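Local coordinates for carboxylic ester hydrolase (PDB 7K4O), which hydrolyses ester bonds as a tannase-family serine esterase, probably releasing gallic acid from tannins, at residues I14-I28 with E157-V169. Residues are numbered along the deposited sequence; the frame is centred on the assembly and turned at random. Where two conformers were deposited one is given.
Sequences IVKAALPPSEFIQGI and ELSLIGKALTRNV
N168 joins the C-terminal end of helix 144-169 to the end of helix 12-18 through its amide. N168 CB rests against A18, 3.8 Å from A18 CB and 3.3 Å from A18 O. With chi1 at -66°, CG stands beside the backbone N, and the amide is turned so that N168 ND2 meets A18 O at 2.8 Å. The N-H...O angle of 165° makes this a nearly straight bond. A18 O lies in the amide plane of N168, whereas ND2 stands 37° out of the carbonyl plane of A18. The bond thus grips a helix-end carbonyl just before L19 leaves helical geometry.

A18 is also wedged in from its methyl side: A18 CB lies 3.6 Å from L165 CD1 and 3.7 Å from V169 CB. L165 reaches it because CG is anti to the backbone N, which brings the leucine's end toward helix 12-18.

Farther along, the F24 ring is sandwiched within its own segment, P20 CB over the centre of one face and I25 CG1 toward the rim of the other. Its edge is therefore what meets the helix, with F24 CE1 3.6 Å from I161 CG1 and F24 CZ 3.7 Å from L160 O. I25 CD1 extends the apolar row to L160 CD1, 3.7 Å away.

E157, beside I28 CD1, directs its carboxylate to Y64 and H66 of strand 50-66, while I161 and L19 both touch F62 of that strand. The contact thus packs helix 12-18 and the turns P21-F24 and I25-I28, which lead into edge strand 28-47, on helix 144-169 beside the mixed sheet, an arrangement consistent with the alpha/beta-hydrolase clan to which the tannase family belongs.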
loop_
_atom_site.group_PDB
_atom_site.type_symbol
_atom_site.label_atom_id
_atom_site.label_comp_id
_atom_site.label_asym_id
_atom_site.label_seq_id
_atom_site.Cartn_x
_atom_site.Cartn_y
_atom_site.Cartn_z
ATOM N N ILE A 14 31.905 -16.571 5.850
ATOM C CA ILE A 14 31.574 -15.426 6.754
ATOM C C ILE A 14 30.065 -15.459 7.047
ATOM O O ILE A 14 29.649 -15.343 8.220
ATOM C CB ILE A 14 32.019 -14.088 6.159
ATOM C CG1 ILE A 14 33.548 -13.996 6.169
ATOM C CG2 ILE A 14 31.340 -12.940 6.867
ATOM C CD1 ILE A 14 34.162 -13.787 7.547
ATOM N N VAL A 15 29.260 -15.667 6.026
ATOM C CA VAL A 15 27.779 -15.614 6.230
ATOM C C VAL A 15 27.323 -16.841 7.002
ATOM O O VAL A 15 26.507 -16.723 7.957
ATOM C CB VAL A 15 27.059 -15.455 4.893
ATOM C CG1 VAL A 15 25.573 -15.695 5.048
ATOM C CG2 VAL A 15 27.331 -14.108 4.317
ATOM N N LYS A 16 27.835 -18.028 6.693
ATOM C CA LYS A 16 27.418 -19.224 7.436
ATOM C C LYS A 16 27.759 -19.077 8.919
ATOM O O LYS A 16 26.930 -19.456 9.777
ATOM C CB LYS A 16 28.124 -20.467 6.891
ATOM C CG LYS A 16 27.523 -21.024 5.628
ATOM C CD LYS A 16 28.326 -22.207 5.083
ATOM C CE LYS A 16 27.865 -22.606 3.699
ATOM N NZ LYS A 16 28.543 -23.864 3.288
ATOM N N ALA A 17 28.905 -18.475 9.242
ATOM C CA ALA A 17 29.340 -18.336 10.641
ATOM C C ALA A 17 28.452 -17.293 11.345
ATOM O O ALA A 17 28.361 -17.379 12.570
ATOM C CB ALA A 17 30.807 -17.957 10.734
ATOM N N ALA A 18 27.819 -16.362 10.620
ATOM C CA ALA A 18 27.003 -15.289 11.246
ATOM C C ALA A 18 25.514 -15.693 11.345
ATOM O O ALA A 18 24.728 -14.994 11.999
ATOM C CB ALA A 18 27.125 -14.049 10.412
ATOM N N LEU A 19 25.089 -16.753 10.662
ATOM C CA LEU A 19 23.655 -17.111 10.752
ATOM C C LEU A 19 23.319 -17.442 12.199
ATOM O O LEU A 19 24.093 -18.052 12.924
ATOM C CB LEU A 19 23.372 -18.329 9.882
ATOM C CG LEU A 19 23.264 -18.075 8.397
ATOM C CD1 LEU A 19 23.261 -19.446 7.713
ATOM C CD2 LEU A 19 22.041 -17.250 8.060
ATOM N N PRO A 20 22.096 -17.102 12.672
ATOM C CA PRO A 20 21.654 -17.618 13.949
ATOM C C PRO A 20 21.562 -19.135 13.819
ATOM O O PRO A 20 21.265 -19.668 12.742
ATOM C CB PRO A 20 20.296 -16.958 14.155
ATOM C CG PRO A 20 19.819 -16.675 12.754
ATOM C CD PRO A 20 21.061 -16.378 11.936
ATOM N N PRO A 21 21.714 -19.845 14.933
ATOM C CA PRO A 21 21.545 -21.291 14.911
ATOM C C PRO A 21 20.094 -21.741 14.674
ATOM O O PRO A 21 19.167 -21.044 15.054
ATOM C CB PRO A 21 21.975 -21.719 16.323
ATOM C CG PRO A 21 21.766 -20.505 17.203
ATOM C CD PRO A 21 21.917 -19.301 16.285
ATOM N N SER A 22 19.933 -22.940 14.128
ATOM C CA SER A 22 18.616 -23.620 14.139
ATOM C C SER A 22 18.057 -23.652 15.583
ATOM O O SER A 22 18.804 -23.734 16.594
ATOM C CB SER A 22 18.697 -24.984 13.489
ATOM O OG SER A 22 19.022 -24.879 12.121
ATOM N N GLU A 23 16.743 -23.512 15.690
ATOM C CA GLU A 23 15.945 -23.440 16.936
ATOM C C GLU A 23 16.198 -22.166 17.715
ATOM O O GLU A 23 15.617 -22.028 18.806
ATOM C CB GLU A 23 16.069 -24.713 17.780
ATOM C CG GLU A 23 15.880 -25.949 16.954
ATOM C CD GLU A 23 14.488 -26.091 16.313
ATOM O OE1 GLU A 23 13.509 -25.500 16.860
ATOM O OE2 GLU A 23 14.378 -26.829 15.312
ATOM N N PHE A 24 16.832 -21.160 17.112
ATOM C CA PHE A 24 16.894 -19.842 17.799
ATOM C C PHE A 24 15.449 -19.309 17.884
ATOM O O PHE A 24 15.126 -18.565 18.780
ATOM C CB PHE A 24 17.946 -18.934 17.180
ATOM C CG PHE A 24 17.382 -17.913 16.248
ATOM C CD1 PHE A 24 16.977 -18.275 14.984
ATOM C CD2 PHE A 24 17.239 -16.605 16.645
ATOM C CE1 PHE A 24 16.439 -17.335 14.128
ATOM C CE2 PHE A 24 16.709 -15.665 15.788
ATOM C CZ PHE A 24 16.317 -16.033 14.533
ATOM N N ILE A 25 14.673 -19.584 16.847
ATOM C CA ILE A 25 13.183 -19.549 16.915
ATOM C C ILE A 25 12.781 -21.021 17.031
ATOM O O ILE A 25 13.081 -21.776 16.069
ATOM C CB ILE A 25 12.543 -18.899 15.675
ATOM C CG1 ILE A 25 13.011 -17.461 15.431
ATOM C CG2 ILE A 25 11.020 -18.948 15.782
ATOM C CD1 ILE A 25 12.675 -16.987 14.061
ATOM N N GLN A 26 12.111 -21.402 18.112
ATOM C CA GLN A 26 11.733 -22.826 18.206
ATOM C C GLN A 26 10.797 -23.150 17.039
ATOM O O GLN A 26 9.824 -22.399 16.816
ATOM C CB GLN A 26 11.070 -23.121 19.550
ATOM C CG GLN A 26 10.864 -24.603 19.754
ATOM C CD GLN A 26 10.393 -24.931 21.144
ATOM O OE1 GLN A 26 9.516 -24.275 21.681
ATOM N NE2 GLN A 26 11.041 -25.910 21.749
ATOM N N GLY A 27 11.058 -24.247 16.339
ATOM C CA GLY A 27 10.278 -24.675 15.170
ATOM C C GLY A 27 10.892 -24.267 13.857
ATOM O O GLY A 27 10.332 -24.596 12.818
ATOM N N ILE A 28 11.999 -23.532 13.883
ATOM C CA ILE A 28 12.718 -23.104 12.657
ATOM C C ILE A 28 14.077 -23.811 12.558
ATOM O O ILE A 28 14.895 -23.652 13.450
ATOM C CB ILE A 28 12.920 -21.579 12.622
ATOM C CG1 ILE A 28 11.603 -20.803 12.654
ATOM C CG2 ILE A 28 13.745 -21.187 11.397
ATOM C CD1 ILE A 28 10.752 -21.118 11.503
ATOM N N GLU A 157 9.420 -13.765 10.863
ATOM C CA GLU A 157 10.599 -14.645 10.741
ATOM C C GLU A 157 11.747 -13.894 10.043
ATOM O O GLU A 157 12.902 -14.018 10.491
ATOM C CB GLU A 157 10.194 -15.913 10.017
ATOM C CG GLU A 157 9.291 -16.819 10.845
ATOM C CD GLU A 157 8.575 -17.951 10.111
ATOM O OE1 GLU A 157 8.801 -18.124 8.884
ATOM O OE2 GLU A 157 7.802 -18.670 10.799
ATOM N N LEU A 158 11.436 -13.198 8.956
ATOM C CA LEU A 158 12.445 -12.415 8.211
ATOM C C LEU A 158 13.123 -11.426 9.169
ATOM O O LEU A 158 14.365 -11.322 9.155
ATOM C CB LEU A 158 11.826 -11.717 7.006
ATOM C CG LEU A 158 12.679 -10.631 6.307
ATOM C CD1 LEU A 158 14.019 -11.155 5.832
ATOM C CD2 LEU A 158 11.879 -9.970 5.211
ATOM N N SER A 159 12.351 -10.667 9.925
ATOM C CA SER A 159 12.976 -9.674 10.832
ATOM C C SER A 159 13.817 -10.387 11.877
ATOM O O SER A 159 14.978 -9.937 12.145
ATOM C CB SER A 159 11.949 -8.790 11.459
ATOM O OG SER A 159 11.353 -7.968 10.482
ATOM N N LEU A 160 13.304 -11.437 12.520
ATOM C CA LEU A 160 14.080 -12.096 13.599
ATOM C C LEU A 160 15.382 -12.638 13.025
ATOM O O LEU A 160 16.442 -12.431 13.623
ATOM C CB LEU A 160 13.255 -13.202 14.227
ATOM C CG LEU A 160 12.118 -12.717 15.110
ATOM C CD1 LEU A 160 11.162 -13.862 15.452
ATOM C CD2 LEU A 160 12.677 -12.126 16.389
ATOM N N ILE A 161 15.318 -13.355 11.908
ATOM C CA ILE A 161 16.529 -13.993 11.319
ATOM C C ILE A 161 17.485 -12.921 10.767
ATOM O O ILE A 161 18.717 -13.004 11.039
ATOM C CB ILE A 161 16.149 -15.008 10.242
ATOM C CG1 ILE A 161 15.404 -16.163 10.860
ATOM C CG2 ILE A 161 17.383 -15.440 9.484
ATOM C CD1 ILE A 161 14.680 -17.022 9.828
ATOM N N GLY A 162 16.969 -11.973 10.014
ATOM C CA GLY A 162 17.779 -10.942 9.348
ATOM C C GLY A 162 18.487 -10.042 10.338
ATOM O O GLY A 162 19.673 -9.744 10.169
ATOM N N LYS A 163 17.791 -9.639 11.393
ATOM C CA LYS A 163 18.411 -8.774 12.424
ATOM C C LYS A 163 19.532 -9.551 13.125
ATOM O O LYS A 163 20.571 -8.952 13.378
ATOM C CB LYS A 163 17.382 -8.216 13.394
ATOM C CG LYS A 163 16.451 -7.210 12.738
ATOM C CD LYS A 163 15.198 -6.895 13.549
ATOM C CE LYS A 163 15.487 -6.305 14.899
ATOM N NZ LYS A 163 14.241 -6.129 15.694
ATOM N N ALA A 164 19.349 -10.812 13.435
ATOM C CA ALA A 164 20.377 -11.600 14.118
ATOM C C ALA A 164 21.595 -11.754 13.185
ATOM O O ALA A 164 22.732 -11.613 13.666
ATOM C CB ALA A 164 19.867 -12.933 14.572
ATOM N N LEU A 165 21.374 -12.092 11.914
ATOM C CA LEU A 165 22.475 -12.244 10.931
ATOM C C LEU A 165 23.255 -10.916 10.845
ATOM O O LEU A 165 24.510 -10.938 10.851
ATOM C CB LEU A 165 21.919 -12.621 9.560
ATOM C CG LEU A 165 22.947 -12.541 8.426
ATOM C CD1 LEU A 165 24.022 -13.575 8.629
ATOM C CD2 LEU A 165 22.271 -12.722 7.081
ATOM N N THR A 166 22.552 -9.799 10.760
ATOM C CA THR A 166 23.147 -8.442 10.582
ATOM C C THR A 166 23.994 -8.150 11.817
ATOM O O THR A 166 25.169 -7.741 11.644
ATOM C CB THR A 166 22.058 -7.393 10.431
ATOM O OG1 THR A 166 21.303 -7.643 9.237
ATOM C CG2 THR A 166 22.614 -5.979 10.400
ATOM N N ARG A 167 23.479 -8.373 13.035
ATOM C CA ARG A 167 24.311 -8.135 14.255
ATOM C C ARG A 167 25.577 -8.985 14.237
ATOM O O ARG A 167 26.683 -8.453 14.562
ATOM C CB ARG A 167 23.568 -8.467 15.541
ATOM C CG ARG A 167 22.528 -7.438 15.905
ATOM C CD ARG A 167 21.957 -7.877 17.262
ATOM N NE ARG A 167 21.226 -6.731 17.752
ATOM C CZ ARG A 167 21.780 -5.688 18.366
ATOM N NH1 ARG A 167 21.012 -4.673 18.720
ATOM N NH2 ARG A 167 23.082 -5.664 18.593
ATOM N N ASN A 168 25.455 -10.239 13.857
ATOM C CA ASN A 168 26.614 -11.163 13.899
ATOM C C ASN A 168 27.626 -10.784 12.818
ATOM O O ASN A 168 28.843 -10.747 13.115
ATOM C CB ASN A 168 26.190 -12.607 13.773
ATOM C CG ASN A 168 25.362 -13.116 14.937
ATOM O OD1 ASN A 168 25.493 -12.586 16.038
ATOM N ND2 ASN A 168 24.523 -14.128 14.701
ATOM N N VAL A 169 27.186 -10.506 11.601
ATOM C CA VAL A 169 28.103 -10.412 10.446
ATOM C C VAL A 169 28.925 -9.134 10.534
ATOM O O VAL A 169 30.103 -9.173 10.135
ATOM C CB VAL A 169 27.354 -10.610 9.122
ATOM C CG1 VAL A 169 26.718 -9.343 8.691
ATOM C CG2 VAL A 169 28.296 -11.182 8.062
#